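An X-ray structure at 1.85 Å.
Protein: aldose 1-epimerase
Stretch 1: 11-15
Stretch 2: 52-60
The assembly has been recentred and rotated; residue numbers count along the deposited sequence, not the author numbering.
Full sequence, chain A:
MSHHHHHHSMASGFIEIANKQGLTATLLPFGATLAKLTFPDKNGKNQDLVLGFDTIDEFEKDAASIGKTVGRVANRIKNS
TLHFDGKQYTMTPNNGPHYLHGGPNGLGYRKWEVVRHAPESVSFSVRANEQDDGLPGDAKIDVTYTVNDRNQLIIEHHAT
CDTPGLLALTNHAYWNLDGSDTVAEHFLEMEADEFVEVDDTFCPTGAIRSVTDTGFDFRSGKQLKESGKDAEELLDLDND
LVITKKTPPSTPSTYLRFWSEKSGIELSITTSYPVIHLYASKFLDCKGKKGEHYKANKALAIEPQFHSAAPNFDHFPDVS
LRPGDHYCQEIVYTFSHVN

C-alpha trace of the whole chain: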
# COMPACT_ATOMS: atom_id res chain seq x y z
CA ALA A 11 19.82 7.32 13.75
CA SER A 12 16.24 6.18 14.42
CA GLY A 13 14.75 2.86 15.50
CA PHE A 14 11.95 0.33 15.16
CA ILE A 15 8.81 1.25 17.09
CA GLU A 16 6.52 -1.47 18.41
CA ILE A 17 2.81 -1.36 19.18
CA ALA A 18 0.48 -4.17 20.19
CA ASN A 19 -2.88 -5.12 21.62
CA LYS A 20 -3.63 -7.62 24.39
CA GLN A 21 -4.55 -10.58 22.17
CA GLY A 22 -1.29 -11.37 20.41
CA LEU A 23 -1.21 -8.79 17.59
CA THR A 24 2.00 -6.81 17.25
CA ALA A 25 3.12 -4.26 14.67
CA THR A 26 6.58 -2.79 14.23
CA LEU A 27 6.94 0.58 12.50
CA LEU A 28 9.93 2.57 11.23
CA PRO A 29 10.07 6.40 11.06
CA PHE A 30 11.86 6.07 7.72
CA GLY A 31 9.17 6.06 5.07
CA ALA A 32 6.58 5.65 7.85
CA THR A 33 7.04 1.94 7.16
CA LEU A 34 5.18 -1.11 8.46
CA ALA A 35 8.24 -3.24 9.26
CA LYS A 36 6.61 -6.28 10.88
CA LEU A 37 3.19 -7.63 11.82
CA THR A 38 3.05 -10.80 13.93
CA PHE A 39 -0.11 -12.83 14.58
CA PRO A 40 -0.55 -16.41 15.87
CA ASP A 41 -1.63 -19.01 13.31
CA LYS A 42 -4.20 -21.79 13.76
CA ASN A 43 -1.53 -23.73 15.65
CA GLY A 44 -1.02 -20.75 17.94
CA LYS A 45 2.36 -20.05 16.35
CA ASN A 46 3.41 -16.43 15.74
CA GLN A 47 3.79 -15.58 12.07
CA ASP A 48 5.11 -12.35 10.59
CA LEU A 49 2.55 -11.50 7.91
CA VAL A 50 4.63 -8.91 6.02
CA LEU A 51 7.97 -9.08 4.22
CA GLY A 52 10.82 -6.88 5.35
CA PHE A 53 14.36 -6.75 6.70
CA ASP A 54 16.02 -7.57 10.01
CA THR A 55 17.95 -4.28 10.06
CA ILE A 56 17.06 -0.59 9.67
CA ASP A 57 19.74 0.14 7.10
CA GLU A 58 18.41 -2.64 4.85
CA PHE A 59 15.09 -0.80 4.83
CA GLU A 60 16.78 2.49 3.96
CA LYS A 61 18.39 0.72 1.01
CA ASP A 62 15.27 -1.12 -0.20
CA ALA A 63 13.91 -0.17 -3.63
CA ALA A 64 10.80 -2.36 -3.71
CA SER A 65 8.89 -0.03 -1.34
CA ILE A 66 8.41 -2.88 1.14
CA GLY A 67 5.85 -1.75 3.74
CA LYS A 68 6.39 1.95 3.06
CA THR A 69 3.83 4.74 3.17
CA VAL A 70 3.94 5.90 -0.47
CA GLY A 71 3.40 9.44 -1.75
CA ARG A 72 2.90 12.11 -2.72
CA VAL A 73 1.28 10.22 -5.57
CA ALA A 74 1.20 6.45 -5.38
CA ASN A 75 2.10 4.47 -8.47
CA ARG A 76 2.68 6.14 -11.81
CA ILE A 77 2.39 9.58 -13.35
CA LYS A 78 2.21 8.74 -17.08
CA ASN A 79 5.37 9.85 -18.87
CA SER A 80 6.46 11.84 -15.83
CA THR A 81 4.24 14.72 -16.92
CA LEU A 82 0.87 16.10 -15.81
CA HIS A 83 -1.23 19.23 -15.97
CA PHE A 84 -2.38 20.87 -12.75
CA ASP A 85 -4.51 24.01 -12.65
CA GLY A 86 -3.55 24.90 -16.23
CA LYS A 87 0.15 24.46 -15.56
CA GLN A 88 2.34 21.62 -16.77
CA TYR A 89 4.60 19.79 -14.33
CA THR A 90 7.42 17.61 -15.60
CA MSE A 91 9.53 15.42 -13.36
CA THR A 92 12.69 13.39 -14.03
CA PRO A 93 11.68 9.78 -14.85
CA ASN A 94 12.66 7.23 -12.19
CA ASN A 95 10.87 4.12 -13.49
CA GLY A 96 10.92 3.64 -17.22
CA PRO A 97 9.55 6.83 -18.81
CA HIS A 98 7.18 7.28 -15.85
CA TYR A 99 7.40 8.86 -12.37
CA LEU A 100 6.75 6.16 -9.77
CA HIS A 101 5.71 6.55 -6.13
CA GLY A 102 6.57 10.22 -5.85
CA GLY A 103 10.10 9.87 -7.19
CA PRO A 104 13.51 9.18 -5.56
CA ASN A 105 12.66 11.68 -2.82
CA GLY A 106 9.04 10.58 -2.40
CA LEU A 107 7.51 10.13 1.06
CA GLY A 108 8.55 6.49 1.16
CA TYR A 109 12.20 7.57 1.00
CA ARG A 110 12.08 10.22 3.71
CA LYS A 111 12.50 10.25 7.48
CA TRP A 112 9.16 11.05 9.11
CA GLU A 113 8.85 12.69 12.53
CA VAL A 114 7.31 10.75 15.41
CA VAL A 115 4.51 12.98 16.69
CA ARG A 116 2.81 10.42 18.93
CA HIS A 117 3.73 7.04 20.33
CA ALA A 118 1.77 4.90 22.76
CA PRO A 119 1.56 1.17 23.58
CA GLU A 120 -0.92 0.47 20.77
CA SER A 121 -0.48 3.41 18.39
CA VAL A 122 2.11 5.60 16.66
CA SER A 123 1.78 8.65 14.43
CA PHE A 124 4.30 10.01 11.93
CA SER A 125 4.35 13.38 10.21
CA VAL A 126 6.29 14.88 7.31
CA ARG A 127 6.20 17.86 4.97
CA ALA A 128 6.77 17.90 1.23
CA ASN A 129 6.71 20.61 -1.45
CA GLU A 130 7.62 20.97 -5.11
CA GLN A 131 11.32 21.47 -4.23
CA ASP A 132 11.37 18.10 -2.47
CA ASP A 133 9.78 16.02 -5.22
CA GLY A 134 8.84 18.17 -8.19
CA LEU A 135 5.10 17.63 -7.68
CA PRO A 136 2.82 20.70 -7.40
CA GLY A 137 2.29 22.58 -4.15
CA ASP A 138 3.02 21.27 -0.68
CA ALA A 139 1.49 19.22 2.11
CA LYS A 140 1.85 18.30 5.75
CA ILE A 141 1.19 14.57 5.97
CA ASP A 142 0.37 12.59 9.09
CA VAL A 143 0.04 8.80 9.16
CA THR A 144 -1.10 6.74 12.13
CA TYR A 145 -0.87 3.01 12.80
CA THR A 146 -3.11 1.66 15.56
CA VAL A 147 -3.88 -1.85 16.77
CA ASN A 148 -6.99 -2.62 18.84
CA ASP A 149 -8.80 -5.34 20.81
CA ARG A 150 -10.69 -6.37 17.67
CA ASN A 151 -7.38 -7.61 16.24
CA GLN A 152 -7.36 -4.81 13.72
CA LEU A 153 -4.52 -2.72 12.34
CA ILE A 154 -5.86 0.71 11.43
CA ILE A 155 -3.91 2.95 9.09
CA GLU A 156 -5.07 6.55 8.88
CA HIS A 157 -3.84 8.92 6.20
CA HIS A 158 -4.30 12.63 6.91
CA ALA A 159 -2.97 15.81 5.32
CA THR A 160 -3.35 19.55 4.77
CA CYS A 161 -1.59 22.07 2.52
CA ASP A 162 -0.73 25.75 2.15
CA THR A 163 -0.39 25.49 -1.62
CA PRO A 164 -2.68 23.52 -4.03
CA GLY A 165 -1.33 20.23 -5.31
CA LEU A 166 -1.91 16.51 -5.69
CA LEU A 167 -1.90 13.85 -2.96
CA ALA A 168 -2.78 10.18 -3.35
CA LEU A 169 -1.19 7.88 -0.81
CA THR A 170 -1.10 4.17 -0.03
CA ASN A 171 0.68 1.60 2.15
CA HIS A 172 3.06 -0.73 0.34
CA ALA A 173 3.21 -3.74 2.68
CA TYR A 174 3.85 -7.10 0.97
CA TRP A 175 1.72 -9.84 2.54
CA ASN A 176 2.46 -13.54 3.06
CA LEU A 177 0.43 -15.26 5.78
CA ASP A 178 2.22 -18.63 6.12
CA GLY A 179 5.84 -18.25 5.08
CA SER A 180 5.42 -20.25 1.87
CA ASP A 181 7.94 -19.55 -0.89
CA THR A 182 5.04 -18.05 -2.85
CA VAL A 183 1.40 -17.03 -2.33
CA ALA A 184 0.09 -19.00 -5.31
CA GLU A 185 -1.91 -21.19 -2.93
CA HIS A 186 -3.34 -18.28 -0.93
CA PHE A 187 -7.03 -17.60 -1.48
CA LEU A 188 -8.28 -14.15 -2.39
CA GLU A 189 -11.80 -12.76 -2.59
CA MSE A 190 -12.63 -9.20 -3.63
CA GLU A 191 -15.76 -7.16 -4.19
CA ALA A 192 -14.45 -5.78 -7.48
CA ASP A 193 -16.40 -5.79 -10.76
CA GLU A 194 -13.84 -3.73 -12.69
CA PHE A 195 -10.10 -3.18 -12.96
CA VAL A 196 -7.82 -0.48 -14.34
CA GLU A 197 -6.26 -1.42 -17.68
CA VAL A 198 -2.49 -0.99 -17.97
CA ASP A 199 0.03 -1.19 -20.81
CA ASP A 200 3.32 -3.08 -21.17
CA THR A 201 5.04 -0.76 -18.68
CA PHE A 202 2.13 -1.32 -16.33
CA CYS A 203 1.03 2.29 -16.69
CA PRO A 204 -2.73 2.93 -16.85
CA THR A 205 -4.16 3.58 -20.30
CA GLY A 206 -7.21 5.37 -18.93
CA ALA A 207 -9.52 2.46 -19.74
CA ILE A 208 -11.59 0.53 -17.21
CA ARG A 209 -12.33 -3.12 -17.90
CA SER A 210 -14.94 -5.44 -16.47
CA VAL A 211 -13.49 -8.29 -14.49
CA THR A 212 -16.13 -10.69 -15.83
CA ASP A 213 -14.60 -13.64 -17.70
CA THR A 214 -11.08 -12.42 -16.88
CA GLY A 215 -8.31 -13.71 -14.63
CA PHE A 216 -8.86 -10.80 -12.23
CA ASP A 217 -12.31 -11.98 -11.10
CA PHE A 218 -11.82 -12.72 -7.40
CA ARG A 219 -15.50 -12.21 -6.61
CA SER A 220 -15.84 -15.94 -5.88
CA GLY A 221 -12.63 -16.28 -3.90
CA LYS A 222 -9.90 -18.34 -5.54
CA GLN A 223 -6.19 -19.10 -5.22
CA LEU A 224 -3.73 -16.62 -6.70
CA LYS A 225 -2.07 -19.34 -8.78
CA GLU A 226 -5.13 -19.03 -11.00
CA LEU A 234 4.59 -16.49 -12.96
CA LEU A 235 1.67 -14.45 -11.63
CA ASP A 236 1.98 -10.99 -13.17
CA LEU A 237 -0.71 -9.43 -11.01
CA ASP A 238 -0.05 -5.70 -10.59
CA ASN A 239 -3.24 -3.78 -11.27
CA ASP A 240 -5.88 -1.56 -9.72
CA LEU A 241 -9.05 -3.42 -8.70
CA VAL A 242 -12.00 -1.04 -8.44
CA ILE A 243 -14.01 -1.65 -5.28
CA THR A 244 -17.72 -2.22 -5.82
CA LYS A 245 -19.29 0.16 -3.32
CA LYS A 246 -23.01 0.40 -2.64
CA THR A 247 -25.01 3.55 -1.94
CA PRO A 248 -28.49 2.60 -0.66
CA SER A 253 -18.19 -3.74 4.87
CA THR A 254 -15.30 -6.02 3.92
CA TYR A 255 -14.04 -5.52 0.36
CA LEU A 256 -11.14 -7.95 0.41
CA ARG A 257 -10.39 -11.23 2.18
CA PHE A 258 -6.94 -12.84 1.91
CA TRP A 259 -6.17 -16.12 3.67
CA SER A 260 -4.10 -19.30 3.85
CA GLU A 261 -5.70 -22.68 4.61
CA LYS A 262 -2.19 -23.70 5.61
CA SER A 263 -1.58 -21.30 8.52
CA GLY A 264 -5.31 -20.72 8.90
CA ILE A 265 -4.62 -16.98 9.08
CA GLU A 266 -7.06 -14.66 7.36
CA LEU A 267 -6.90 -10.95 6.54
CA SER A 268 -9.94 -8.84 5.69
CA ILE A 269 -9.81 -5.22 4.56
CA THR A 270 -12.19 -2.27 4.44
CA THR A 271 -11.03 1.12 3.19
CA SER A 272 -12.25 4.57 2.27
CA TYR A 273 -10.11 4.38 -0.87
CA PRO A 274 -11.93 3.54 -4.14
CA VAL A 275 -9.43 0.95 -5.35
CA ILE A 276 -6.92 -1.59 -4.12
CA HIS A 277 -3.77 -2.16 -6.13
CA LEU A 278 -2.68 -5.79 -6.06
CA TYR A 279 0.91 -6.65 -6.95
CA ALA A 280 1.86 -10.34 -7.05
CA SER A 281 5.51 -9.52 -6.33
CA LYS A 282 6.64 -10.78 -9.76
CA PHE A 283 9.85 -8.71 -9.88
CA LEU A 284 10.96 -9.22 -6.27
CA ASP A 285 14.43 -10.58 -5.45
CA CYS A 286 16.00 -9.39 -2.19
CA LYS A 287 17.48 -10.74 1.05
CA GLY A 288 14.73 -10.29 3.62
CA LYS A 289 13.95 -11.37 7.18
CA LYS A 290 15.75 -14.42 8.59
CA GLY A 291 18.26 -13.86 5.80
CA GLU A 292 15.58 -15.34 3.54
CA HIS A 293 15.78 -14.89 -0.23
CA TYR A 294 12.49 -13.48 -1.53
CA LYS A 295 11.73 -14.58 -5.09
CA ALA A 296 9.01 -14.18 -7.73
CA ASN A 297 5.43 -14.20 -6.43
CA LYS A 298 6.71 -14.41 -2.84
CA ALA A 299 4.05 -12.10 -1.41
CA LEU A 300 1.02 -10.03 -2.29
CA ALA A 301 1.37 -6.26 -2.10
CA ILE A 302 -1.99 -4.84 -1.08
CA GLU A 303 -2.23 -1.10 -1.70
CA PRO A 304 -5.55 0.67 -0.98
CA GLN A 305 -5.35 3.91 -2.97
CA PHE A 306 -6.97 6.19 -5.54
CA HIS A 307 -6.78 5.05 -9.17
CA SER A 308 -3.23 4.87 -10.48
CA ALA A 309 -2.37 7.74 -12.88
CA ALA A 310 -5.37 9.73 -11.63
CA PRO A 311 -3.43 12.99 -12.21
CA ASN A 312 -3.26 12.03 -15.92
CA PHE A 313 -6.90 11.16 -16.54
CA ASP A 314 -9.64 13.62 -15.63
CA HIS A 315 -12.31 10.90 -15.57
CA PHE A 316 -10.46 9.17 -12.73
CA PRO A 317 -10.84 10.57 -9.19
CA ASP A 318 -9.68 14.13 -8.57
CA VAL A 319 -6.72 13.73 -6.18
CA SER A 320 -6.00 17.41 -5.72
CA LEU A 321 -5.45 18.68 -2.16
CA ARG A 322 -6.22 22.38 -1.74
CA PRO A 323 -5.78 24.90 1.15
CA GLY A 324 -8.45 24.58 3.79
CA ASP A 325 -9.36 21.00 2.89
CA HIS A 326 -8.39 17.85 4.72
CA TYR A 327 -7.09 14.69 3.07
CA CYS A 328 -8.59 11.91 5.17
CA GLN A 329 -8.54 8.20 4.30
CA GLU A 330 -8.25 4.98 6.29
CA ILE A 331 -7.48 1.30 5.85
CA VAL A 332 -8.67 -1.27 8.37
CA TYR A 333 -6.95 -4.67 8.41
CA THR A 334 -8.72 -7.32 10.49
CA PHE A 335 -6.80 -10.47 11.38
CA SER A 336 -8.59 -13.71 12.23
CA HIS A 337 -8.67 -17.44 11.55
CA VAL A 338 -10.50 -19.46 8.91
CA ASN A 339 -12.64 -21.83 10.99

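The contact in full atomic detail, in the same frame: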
# COMPACT_ATOMS: atom_id res chain seq x y z
N ALA A 11 20.48 8.62 14.04
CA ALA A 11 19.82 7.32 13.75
C ALA A 11 18.42 7.28 14.36
O ALA A 11 18.08 8.11 15.21
CB ALA A 11 20.66 6.17 14.30
N SER A 12 17.60 6.33 13.91
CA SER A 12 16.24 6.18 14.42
C SER A 12 16.11 4.80 15.06
O SER A 12 17.06 4.31 15.69
CB SER A 12 15.22 6.29 13.28
OG SER A 12 15.23 5.13 12.47
N GLY A 13 14.95 4.17 14.91
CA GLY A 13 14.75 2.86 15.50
C GLY A 13 13.35 2.31 15.35
O GLY A 13 12.37 3.07 15.28
N PHE A 14 13.24 0.99 15.30
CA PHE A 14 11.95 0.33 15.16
C PHE A 14 11.06 0.71 16.33
O PHE A 14 11.52 0.83 17.46
CB PHE A 14 12.12 -1.18 15.12
CG PHE A 14 12.73 -1.70 13.84
CD1 PHE A 14 12.06 -1.56 12.63
CD2 PHE A 14 13.98 -2.32 13.85
CE1 PHE A 14 12.62 -2.05 11.45
CE2 PHE A 14 14.54 -2.81 12.68
CZ PHE A 14 13.86 -2.68 11.47
N ILE A 15 9.77 0.90 16.05
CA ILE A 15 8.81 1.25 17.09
C ILE A 15 7.77 0.14 17.11
O ILE A 15 7.23 -0.23 16.07
CB ILE A 15 8.12 2.59 16.78
CG1 ILE A 15 9.17 3.69 16.64
CG2 ILE A 15 7.13 2.92 17.89
CD1 ILE A 15 8.59 5.06 16.30
N GLY A 52 10.04 -7.95 4.78
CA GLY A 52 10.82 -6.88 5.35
C GLY A 52 12.30 -7.20 5.50
O GLY A 52 12.84 -8.02 4.76
N PHE A 53 12.94 -6.54 6.45
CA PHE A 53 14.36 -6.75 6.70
C PHE A 53 14.63 -6.76 8.20
O PHE A 53 13.91 -6.13 8.97
CB PHE A 53 15.16 -5.63 6.03
CG PHE A 53 14.88 -5.50 4.56
CD1 PHE A 53 15.31 -6.48 3.67
CD2 PHE A 53 14.16 -4.41 4.07
CE1 PHE A 53 15.02 -6.39 2.31
CE2 PHE A 53 13.87 -4.31 2.71
CZ PHE A 53 14.30 -5.30 1.83
N ASP A 54 15.67 -7.48 8.60
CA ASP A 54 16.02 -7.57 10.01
C ASP A 54 16.72 -6.31 10.53
O ASP A 54 16.75 -6.08 11.74
CB ASP A 54 16.89 -8.82 10.24
CG ASP A 54 16.15 -10.12 9.95
OD1 ASP A 54 16.80 -11.18 9.86
OD2 ASP A 54 14.91 -10.09 9.81
N THR A 55 17.27 -5.50 9.64
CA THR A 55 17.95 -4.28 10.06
C THR A 55 17.35 -3.01 9.45
O THR A 55 16.72 -3.05 8.40
CB THR A 55 19.45 -4.31 9.68
OG1 THR A 55 19.59 -4.11 8.27
CG2 THR A 55 20.07 -5.64 10.06
N ILE A 56 17.57 -1.88 10.13
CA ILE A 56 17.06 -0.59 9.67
C ILE A 56 17.71 -0.15 8.37
O ILE A 56 17.03 0.31 7.45
CB ILE A 56 17.30 0.50 10.73
CG1 ILE A 56 16.46 0.22 11.98
CG2 ILE A 56 16.97 1.87 10.15
CD1 ILE A 56 16.65 1.23 13.09
N ASP A 57 19.02 -0.27 8.30
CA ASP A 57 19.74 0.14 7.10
C ASP A 57 19.24 -0.59 5.85
O ASP A 57 19.15 0.02 4.78
CB ASP A 57 21.24 -0.09 7.27
CG ASP A 57 22.07 0.91 6.50
OD1 ASP A 57 22.05 0.86 5.25
OD2 ASP A 57 22.73 1.76 7.14
N GLU A 58 18.90 -1.87 5.98
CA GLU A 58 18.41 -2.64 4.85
C GLU A 58 17.13 -2.02 4.31
O GLU A 58 16.85 -2.09 3.11
CB GLU A 58 18.15 -4.09 5.25
CG GLU A 58 19.39 -4.88 5.62
CD GLU A 58 19.06 -6.28 6.08
OE1 GLU A 58 18.75 -7.14 5.23
OE2 GLU A 58 19.11 -6.53 7.31
N PHE A 59 16.35 -1.44 5.21
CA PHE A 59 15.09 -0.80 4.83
C PHE A 59 15.40 0.49 4.07
O PHE A 59 14.76 0.80 3.07
CB PHE A 59 14.26 -0.49 6.07
CG PHE A 59 13.26 -1.55 6.42
CD1 PHE A 59 12.10 -1.71 5.67
CD2 PHE A 59 13.47 -2.39 7.51
CE1 PHE A 59 11.16 -2.69 5.99
CE2 PHE A 59 12.54 -3.37 7.84
CZ PHE A 59 11.38 -3.52 7.08
N GLU A 60 16.38 1.23 4.57
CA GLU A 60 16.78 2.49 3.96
C GLU A 60 17.40 2.27 2.58
O GLU A 60 17.54 3.21 1.80
CB GLU A 60 17.78 3.23 4.86
CG GLU A 60 17.20 3.68 6.19
CD GLU A 60 18.23 4.34 7.09
OE1 GLU A 60 19.23 3.67 7.44
OE2 GLU A 60 18.05 5.52 7.45

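Residues 11–15 run in an extended course, with no regular helix or strand through Ser12, Gly13 and Phe14. The second stretch begins as a loop and turns into a helix just after Thr55. The backbones come nearest at Gly13 and Ile56, whose CA atoms are 7.2 Å apart, and no hydrogen bond joins the two stretches. Side chains therefore bridge the gap, and the contact is a small apolar one, burying 240 Å² in all.

The start of the helix is organised within the second stretch. Thr55 occupies the N-cap position, and its OG1 accepts a capping bond from Glu58 N at 3.3 Å, satisfying one of the first-turn amides, which have no carbonyl of the helix itself to bond with. A threonine hydroxyl, short and close to the backbone, is well suited to this role, although the position of OG1 is less certain because it lies too near Glu58 CG in the model. Glu58 answers with its carboxylate, where OE2 takes a weak bond from Thr55 N at 3.1 Å. Within the helix, Glu60 N donates to Ile56 O at 3.1 Å, a helical bond that helps fix the backbone from which Ile56 reaches across.

Phe14 and Ile56 contribute most of the buried area. Each CA-to-CB bond points sideways, yet the end of each side chain comes nearer to the other stretch. Ile56, with chi1 m and chi2 t, holds its CG1 over one face of the Phe14 ring, 4.0 Å from the ring centroid and 26° off the normal. This is a CH-pi contact, in which an aliphatic group meets the electron-rich face of an aromatic ring; the closest atoms, Phe14 CE2 and Ile56 CG1, are 3.7 Å apart. Beyond CG1, Ile56 CD1 extends to within 3.5 Å of Gly13 CA. The methyl rests against the bare backbone of Gly13; a CB there would point away from the second stretch, so this contact alone does not demand glycine. Ser12 adds a looser contact, its O 4.1 Å and its OG 4.2 Å from Ile56 CD1; the residue is partly exposed, so its hydroxyl need not be buried against the methyl.

At its edge, the Phe14 ring meets buried Phe59, whose CA-to-CB bond points toward the first stretch. Phe14 CE1 and Phe59 CE2 approach to 3.8 Å, with the ring centroids 6.0 Å apart and the planes at 74°, an oblique aromatic pair. A flat, broad phenylalanine suits position 14 because it can offer a face to Ile56 and an edge to Phe59 at once.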